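Local structure of GDP-mannose-dependent alpha-(1-6)-phosphatidylinositol monomannoside mannosyltransferase (Corynebacterium glutamicum, 3OKC) at residues Q231-G236 with K256-L261; C203-V208 with F276-R281. The protein is a two-domain glycosyltransferase of the GT-B fold, built from a family 4 domain and a group 1 domain, and holds guanosine-5'-diphosphate in this crystal form. All coordinates share one frame; numbering follows the deposited sequence.

Interaction 1: residues Q231-G236 with K256-L261; sequences QLLIVG and KFLGRL. With GDP (guanosine-5'-diphosphate), chain B.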
loop_
_atom_site.group_PDB
_atom_site.type_symbol
_atom_site.label_atom_id
_atom_site.label_comp_id
_atom_site.label_asym_id
_atom_site.label_seq_id
_atom_site.Cartn_x
_atom_site.Cartn_y
_atom_site.Cartn_z
ATOM N N GLN A 231 -10.717 -16.708 -18.033
ATOM C CA GLN A 231 -9.336 -16.859 -17.584
ATOM C C GLN A 231 -9.071 -16.072 -16.313
ATOM O O GLN A 231 -9.315 -14.864 -16.253
ATOM C CB GLN A 231 -8.343 -16.412 -18.670
ATOM C CG GLN A 231 -8.469 -17.137 -19.995
ATOM C CD GLN A 231 -7.985 -18.570 -19.930
ATOM O OE1 GLN A 231 -7.087 -18.905 -19.154
ATOM N NE2 GLN A 231 -8.575 -19.427 -20.753
ATOM N N LEU A 232 -8.571 -16.778 -15.303
ATOM C CA LEU A 232 -8.078 -16.167 -14.085
ATOM C C LEU A 232 -6.570 -16.026 -14.210
ATOM O O LEU A 232 -5.852 -17.023 -14.314
ATOM C CB LEU A 232 -8.434 -17.032 -12.871
ATOM C CG LEU A 232 -7.926 -16.622 -11.483
ATOM C CD1 LEU A 232 -8.533 -15.303 -11.045
ATOM C CD2 LEU A 232 -8.230 -17.707 -10.462
ATOM N N LEU A 233 -6.093 -14.786 -14.222
ATOM C CA LEU A 233 -4.664 -14.525 -14.267
ATOM C C LEU A 233 -4.135 -14.288 -12.860
ATOM O O LEU A 233 -4.544 -13.356 -12.171
ATOM C CB LEU A 233 -4.334 -13.340 -15.183
ATOM C CG LEU A 233 -4.888 -13.331 -16.609
ATOM C CD1 LEU A 233 -4.379 -12.108 -17.338
ATOM C CD2 LEU A 233 -4.532 -14.612 -17.389
ATOM N N ILE A 234 -3.231 -15.159 -12.436
ATOM C CA ILE A 234 -2.605 -15.032 -11.141
ATOM C C ILE A 234 -1.210 -14.437 -11.317
ATOM O O ILE A 234 -0.299 -15.082 -11.841
ATOM C CB ILE A 234 -2.628 -16.375 -10.375
ATOM C CG1 ILE A 234 -4.066 -16.677 -9.940
ATOM C CG2 ILE A 234 -1.714 -16.326 -9.158
ATOM C CD1 ILE A 234 -4.332 -18.120 -9.660
ATOM N N VAL A 235 -1.077 -13.180 -10.904
ATOM C CA VAL A 235 0.160 -12.436 -11.071
ATOM C C VAL A 235 0.802 -12.240 -9.705
ATOM O O VAL A 235 0.185 -11.687 -8.786
ATOM C CB VAL A 235 -0.071 -11.064 -11.781
ATOM C CG1 VAL A 235 1.241 -10.281 -11.917
ATOM C CG2 VAL A 235 -0.722 -11.255 -13.155
ATOM N N GLY A 236 2.040 -12.715 -9.581
ATOM C CA GLY A 236 2.785 -12.622 -8.336
ATOM C C GLY A 236 3.542 -13.894 -8.009
ATOM O O GLY A 236 3.399 -14.915 -8.688
ATOM N N LYS A 256 -4.137 -19.146 -15.244
ATOM C CA LYS A 256 -2.758 -18.881 -15.665
ATOM C C LYS A 256 -1.910 -18.326 -14.521
ATOM O O LYS A 256 -2.208 -17.264 -13.972
ATOM C CB LYS A 256 -2.725 -17.919 -16.860
ATOM C CG LYS A 256 -3.565 -18.356 -18.058
ATOM C CD LYS A 256 -2.882 -19.445 -18.886
ATOM C CE LYS A 256 -3.826 -20.023 -19.941
ATOM N NZ LYS A 256 -4.863 -20.893 -19.324
ATOM N N PHE A 257 -0.861 -19.065 -14.168
ATOM C CA PHE A 257 0.130 -18.623 -13.191
ATOM C C PHE A 257 1.255 -17.908 -13.930
ATOM O O PHE A 257 2.200 -18.535 -14.407
ATOM C CB PHE A 257 0.678 -19.812 -12.397
ATOM C CG PHE A 257 -0.329 -20.447 -11.479
ATOM C CD1 PHE A 257 -0.464 -20.011 -10.164
ATOM C CD2 PHE A 257 -1.141 -21.489 -11.926
ATOM C CE1 PHE A 257 -1.394 -20.595 -9.310
ATOM C CE2 PHE A 257 -2.079 -22.079 -11.077
ATOM C CZ PHE A 257 -2.203 -21.632 -9.768
ATOM N N LEU A 258 1.139 -16.587 -14.020
ATOM C CA LEU A 258 2.058 -15.778 -14.814
ATOM C C LEU A 258 3.368 -15.445 -14.096
ATOM O O LEU A 258 4.293 -14.908 -14.707
ATOM C CB LEU A 258 1.367 -14.490 -15.288
ATOM C CG LEU A 258 0.135 -14.603 -16.196
ATOM C CD1 LEU A 258 -0.306 -13.226 -16.655
ATOM C CD2 LEU A 258 0.384 -15.506 -17.399
ATOM N N GLY A 259 3.445 -15.765 -12.806
ATOM C CA GLY A 259 4.628 -15.455 -12.008
ATOM C C GLY A 259 4.738 -13.963 -11.759
ATOM O O GLY A 259 3.794 -13.211 -12.012
ATOM N N ARG A 260 5.894 -13.530 -11.266
ATOM C CA ARG A 260 6.107 -12.116 -10.979
ATOM C C ARG A 260 6.477 -11.378 -12.264
ATOM O O ARG A 260 7.517 -11.654 -12.876
ATOM C CB ARG A 260 7.179 -11.930 -9.907
ATOM C CG ARG A 260 6.927 -10.725 -9.027
ATOM C CD ARG A 260 8.107 -10.395 -8.136
ATOM N NE ARG A 260 7.840 -9.175 -7.379
ATOM C CZ ARG A 260 8.099 -7.942 -7.812
ATOM N NH1 ARG A 260 8.659 -7.751 -9.003
ATOM N NH2 ARG A 260 7.805 -6.898 -7.047
ATOM N N LEU A 261 5.611 -10.457 -12.676
ATOM C CA LEU A 261 5.784 -9.747 -13.940
ATOM C C LEU A 261 6.571 -8.455 -13.771
ATOM O O LEU A 261 6.563 -7.853 -12.693
ATOM C CB LEU A 261 4.427 -9.430 -14.582
ATOM C CG LEU A 261 3.535 -10.563 -15.105
ATOM C CD1 LEU A 261 2.227 -9.979 -15.634
ATOM C CD2 LEU A 261 4.227 -11.392 -16.182
HETATM P PB GDP B . 0.901 -5.714 0.508
HETATM O O1B GDP B . 2.113 -6.096 -0.208
HETATM O O2B GDP B . 1.144 -4.770 1.284
HETATM O O3B GDP B . 0.529 -6.692 1.192
HETATM O O3A GDP B . -0.153 -5.357 -0.431
HETATM P PA GDP B . -0.237 -4.142 -1.237
HETATM O O1A GDP B . -0.422 -3.145 -0.503
HETATM O O2A GDP B . -1.224 -4.244 -2.013
HETATM O "O5'" GDP B . 0.974 -3.934 -2.015
HETATM C "C5'" GDP B . 1.336 -4.811 -3.084
HETATM C "C4'" GDP B . 2.231 -4.097 -4.093
HETATM O "O4'" GDP B . 3.066 -5.050 -4.774
HETATM C "C3'" GDP B . 1.388 -3.387 -5.146
HETATM O "O3'" GDP B . 1.892 -2.067 -5.369
HETATM C "C2'" GDP B . 1.552 -4.224 -6.399
HETATM O "O2'" GDP B . 1.546 -3.406 -7.571
HETATM C "C1'" GDP B . 2.888 -4.931 -6.193
HETATM N N9 GDP B . 2.908 -6.241 -6.903
HETATM C C8 GDP B . 2.222 -7.357 -6.590
HETATM N N7 GDP B . 2.515 -8.326 -7.492
HETATM C C5 GDP B . 3.392 -7.805 -8.380
HETATM C C6 GDP B . 4.039 -8.308 -9.507
HETATM O O6 GDP B . 3.842 -9.486 -9.877
HETATM N N1 GDP B . 4.885 -7.513 -10.206
HETATM C C2 GDP B . 5.111 -6.232 -9.819
HETATM N N2 GDP B . 5.959 -5.448 -10.526
HETATM N N3 GDP B . 4.491 -5.723 -8.728
HETATM C C4 GDP B . 3.633 -6.490 -8.002
HETATM O O HOH W 1 1.791 -16.510 -10.400
#
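Strand 231-235 and the outermost strand 255-259 pair in parallel at one border of the six-stranded sheet, and their C-terminal ends run into the guanine site. Their axes approach to 4.9 Å and diverge by 24°. Leu233 lies beside Lys256 and Ile234 beside Phe257. Leu232 O receives Lys256 N, and Ile234 N reaches Lys256 O at 2.8 Å, both nearly straight bonds. Ile234 O accepts Leu258 N and also a water that donates to Gly236 O and accepts from Gly259 N, so one water joins these three atoms across the two segments. Beyond it, Gly236 N comes to Gly259 O from above the carbonyl plane.

At the other end, Lys256 bends at chi2 and chi4, and its NZ donates to Gln231 OE1 (3.0 Å), tilted 25° from the amide carbonyl plane. On one side of the sheet Leu233 CD2 rests on Lys256 CB, Val235 CG2 meets Leu258 CD1, and Val235 CG1 meets Leu261 CD1 at 3.9 Å; helix 263-272 packs here through Met266 and Thr269. On the other side Ile234 and Phe257 run alongside each other, with Ile234 CD1 3.9 Å from Phe257 CE1.

From these segments the guanine is hydrogen-bonded by backbone atoms of Leu261: Leu261 O accepts from GDP N1 at 3.0 Å and from N2, while Leu261 N gives O6 a weak bond. GDP C2 lies 3.6 Å above the guanidinium plane of the extended Arg260, offset toward the rim, and Arg260 CG lies 3.4 Å from GDP O6. Gly236 has phi 138°, where a CB would press on the preceding carbonyl oxygen. The two strands, with helix 241-247 between them, form a beta-alpha-beta unit of a Rossmann-like GT-B domain, with the nucleotide at the C-terminal ends of the strands.

Interaction 2: residues C203-V208 with F276-R281; sequences CNSRLV and FAMPAR. With GDP (guanosine-5'-diphosphate), chain B.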
loop_
_atom_site.group_PDB
_atom_site.type_symbol
_atom_site.label_atom_id
_atom_site.label_comp_id
_atom_site.label_asym_id
_atom_site.label_seq_id
_atom_site.Cartn_x
_atom_site.Cartn_y
_atom_site.Cartn_z
ATOM N N CYS A 203 -5.781 -11.186 -10.808
ATOM C CA CYS A 203 -5.396 -11.059 -9.407
ATOM C C CYS A 203 -3.895 -10.803 -9.310
ATOM O O CYS A 203 -3.084 -11.689 -9.600
ATOM C CB CYS A 203 -5.792 -12.296 -8.592
ATOM S SG CYS A 203 -5.470 -12.099 -6.800
ATOM N N ASN A 204 -3.539 -9.575 -8.937
ATOM C CA ASN A 204 -2.152 -9.201 -8.681
ATOM C C ASN A 204 -1.958 -9.054 -7.182
ATOM O O ASN A 204 -2.634 -8.240 -6.550
ATOM C CB ASN A 204 -1.792 -7.882 -9.382
ATOM C CG ASN A 204 -2.256 -7.833 -10.832
ATOM O OD1 ASN A 204 -2.259 -8.844 -11.537
ATOM N ND2 ASN A 204 -2.659 -6.646 -11.283
ATOM N N SER A 205 -1.057 -9.859 -6.622
ATOM C CA SER A 205 -0.758 -9.892 -5.184
ATOM C C SER A 205 0.246 -11.006 -4.898
ATOM O O SER A 205 0.349 -11.961 -5.665
ATOM C CB SER A 205 -2.021 -10.132 -4.343
ATOM O OG SER A 205 -2.753 -8.936 -4.116
ATOM N N ARG A 206 0.981 -10.882 -3.795
ATOM C CA ARG A 206 1.862 -11.952 -3.328
ATOM C C ARG A 206 1.039 -13.216 -3.126
ATOM O O ARG A 206 -0.115 -13.149 -2.701
ATOM C CB ARG A 206 2.555 -11.570 -2.015
ATOM C CG ARG A 206 3.510 -10.386 -2.116
ATOM C CD ARG A 206 4.127 -10.020 -0.762
ATOM N NE ARG A 206 3.120 -9.575 0.207
ATOM C CZ ARG A 206 2.730 -10.268 1.277
ATOM N NH1 ARG A 206 3.267 -11.452 1.551
ATOM N NH2 ARG A 206 1.804 -9.767 2.085
ATOM N N LEU A 207 1.625 -14.361 -3.451
ATOM C CA LEU A 207 0.922 -15.630 -3.299
ATOM C C LEU A 207 1.031 -16.118 -1.859
ATOM O O LEU A 207 1.965 -16.838 -1.500
ATOM C CB LEU A 207 1.434 -16.678 -4.298
ATOM C CG LEU A 207 1.476 -16.279 -5.779
ATOM C CD1 LEU A 207 1.949 -17.444 -6.638
ATOM C CD2 LEU A 207 0.131 -15.755 -6.271
ATOM N N VAL A 208 0.089 -15.667 -1.036
ATOM C CA VAL A 208 -0.048 -16.100 0.359
ATOM C C VAL A 208 -1.542 -16.322 0.652
ATOM O O VAL A 208 -2.386 -15.645 0.063
ATOM C CB VAL A 208 0.575 -15.084 1.372
ATOM C CG1 VAL A 208 2.096 -15.001 1.206
ATOM C CG2 VAL A 208 -0.072 -13.700 1.252
ATOM N N PHE A 276 -10.860 -7.008 -11.755
ATOM C CA PHE A 276 -9.783 -7.269 -10.800
ATOM C C PHE A 276 -10.404 -7.821 -9.528
ATOM O O PHE A 276 -11.257 -7.174 -8.921
ATOM C CB PHE A 276 -8.974 -6.001 -10.483
ATOM C CG PHE A 276 -7.954 -6.196 -9.383
ATOM C CD1 PHE A 276 -8.302 -6.000 -8.043
ATOM C CD2 PHE A 276 -6.653 -6.614 -9.685
ATOM C CE1 PHE A 276 -7.370 -6.205 -7.027
ATOM C CE2 PHE A 276 -5.708 -6.815 -8.675
ATOM C CZ PHE A 276 -6.067 -6.618 -7.346
ATOM N N ALA A 277 -9.979 -9.014 -9.123
ATOM C CA ALA A 277 -10.498 -9.642 -7.899
ATOM C C ALA A 277 -9.378 -10.036 -6.938
ATOM O O ALA A 277 -8.366 -10.609 -7.347
ATOM C CB ALA A 277 -11.360 -10.847 -8.240
ATOM N N MET A 278 -9.566 -9.710 -5.662
ATOM C CA MET A 278 -8.661 -10.140 -4.596
ATOM C C MET A 278 -9.487 -10.199 -3.310
ATOM O O MET A 278 -9.543 -9.219 -2.554
ATOM C CB MET A 278 -7.454 -9.196 -4.467
ATOM C CG MET A 278 -6.236 -9.779 -3.734
ATOM S SD MET A 278 -6.172 -9.447 -1.957
ATOM C CE MET A 278 -5.613 -7.746 -1.922
ATOM N N PRO A 279 -10.152 -11.350 -3.066
ATOM C CA PRO A 279 -11.072 -11.458 -1.937
ATOM C C PRO A 279 -10.317 -11.779 -0.644
ATOM O O PRO A 279 -10.330 -12.918 -0.174
ATOM C CB PRO A 279 -12.010 -12.594 -2.358
ATOM C CG PRO A 279 -11.167 -13.475 -3.226
ATOM C CD PRO A 279 -10.056 -12.620 -3.815
ATOM N N ALA A 280 -9.655 -10.761 -0.103
ATOM C CA ALA A 280 -8.813 -10.886 1.088
ATOM C C ALA A 280 -9.609 -11.261 2.334
ATOM O O ALA A 280 -10.661 -10.680 2.603
ATOM C CB ALA A 280 -8.037 -9.592 1.324
ATOM N N ARG A 281 -9.098 -12.239 3.080
ATOM C CA ARG A 281 -9.679 -12.638 4.360
ATOM C C ARG A 281 -8.683 -12.405 5.494
ATOM O O ARG A 281 -7.472 -12.330 5.266
ATOM C CB ARG A 281 -10.130 -14.107 4.328
ATOM C CG ARG A 281 -9.007 -15.133 4.199
ATOM C CD ARG A 281 -9.553 -16.555 4.208
ATOM N NE ARG A 281 -8.500 -17.563 4.063
ATOM C CZ ARG A 281 -8.004 -17.983 2.899
ATOM N NH1 ARG A 281 -8.454 -17.483 1.750
ATOM N NH2 ARG A 281 -7.051 -18.905 2.881
HETATM P PB GDP B . 0.901 -5.714 0.508
HETATM O O1B GDP B . 2.113 -6.096 -0.208
HETATM O O2B GDP B . 1.144 -4.770 1.284
HETATM O O3B GDP B . 0.529 -6.692 1.192
HETATM O O3A GDP B . -0.153 -5.357 -0.431
HETATM P PA GDP B . -0.237 -4.142 -1.237
HETATM O O1A GDP B . -0.422 -3.145 -0.503
HETATM O O2A GDP B . -1.224 -4.244 -2.013
HETATM O "O5'" GDP B . 0.974 -3.934 -2.015
HETATM C "C5'" GDP B . 1.336 -4.811 -3.084
HETATM C "C4'" GDP B . 2.231 -4.097 -4.093
HETATM O "O4'" GDP B . 3.066 -5.050 -4.774
HETATM C "C3'" GDP B . 1.388 -3.387 -5.146
HETATM O "O3'" GDP B . 1.892 -2.067 -5.369
HETATM C "C2'" GDP B . 1.552 -4.224 -6.399
HETATM O "O2'" GDP B . 1.546 -3.406 -7.571
HETATM C "C1'" GDP B . 2.888 -4.931 -6.193
HETATM N N9 GDP B . 2.908 -6.241 -6.903
HETATM C C8 GDP B . 2.222 -7.357 -6.590
HETATM N N7 GDP B . 2.515 -8.326 -7.492
HETATM C C5 GDP B . 3.392 -7.805 -8.380
HETATM C C6 GDP B . 4.039 -8.308 -9.507
HETATM O O6 GDP B . 3.842 -9.486 -9.877
HETATM N N1 GDP B . 4.885 -7.513 -10.206
HETATM C C2 GDP B . 5.111 -6.232 -9.819
HETATM N N2 GDP B . 5.959 -5.448 -10.526
HETATM N N3 GDP B . 4.491 -5.723 -8.728
HETATM C C4 GDP B . 3.633 -6.490 -8.002
#
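Strands 200-204 and 275-278 are parallel neighbours in the six-stranded sheet, but these segments catch them where they part: Cys203 and Ala277 have CA atoms 5.5 Å apart, and the loops that follow diverge. Side chains of each segment meet both backbone and side chains of the other. Cys203 SG, placed anti to the backbone N (chi1 -174°), lies 3.3 Å from Ala277 O and 3.9 Å from Met278 CG. Phe276 turns its ring toward strand 200-204: CE2 comes within 3.5 Å of Asn204 N, and Asn204 O lies in the ring plane at its edge, 3.9 Å from CZ. The Asn204 amide crosses the ring obliquely, the two planes 61° apart, with ND2 nearest CE2. Leu270 of helix 263-272 also packs on Phe276, as do Val295 and Ala299 of helix 294-301.

Past the strand end, Ser205 OG meets Met278 CG at 3.6 Å. The Met278 chain, bent at chi2 and chi3, also brings CE to 3.8 Å from Ser205 OG, so both carbons face the hydroxyl from the same side. The loops then separate. Arg206 bends at chi3 and offers its guanidinium edge to the diphosphate, NE 3.6 Å from GDP O1B and NH2 making a weak bond to O3B; Lys211 also bonds GDP. Arg281 instead forms a salt bridge with Asp214 of helix 213-226. Inverse gamma turns centred on Leu207 and Pro279 bend the two loops. Neighbouring parallel strands that splay into loops at their C-terminal ends, one reaching the diphosphate, are characteristic of the nucleotide-binding cleft of the C-terminal Rossmann-like domain in GT-B glycosyltransferases.

Overall arrangement
Interactions 1 and 2 occupy successive parts of one parallel sheet, their centres about 11 Å apart, with strand 200-204 next to strand 231-235. The seam between them is backbone: Leu233 O to Cys203 N and Val235 N to Cys203 O, each 2.8 Å and probably hydrogen bonds. Side chains add to it, Ile234 CG2 meeting Leu207 CD2 at 3.5 Å. Helix 263-272 serves both, through Met266 on Val235 and Asn204. Both contacts touch the same GDP: the loops after strands 255-259 and 200-204, with strand 231-235 between them, meet the guanine and the diphosphate, the latter through a weak bond from Arg206. Glu298 and Lys211 also hydrogen-bond GDP.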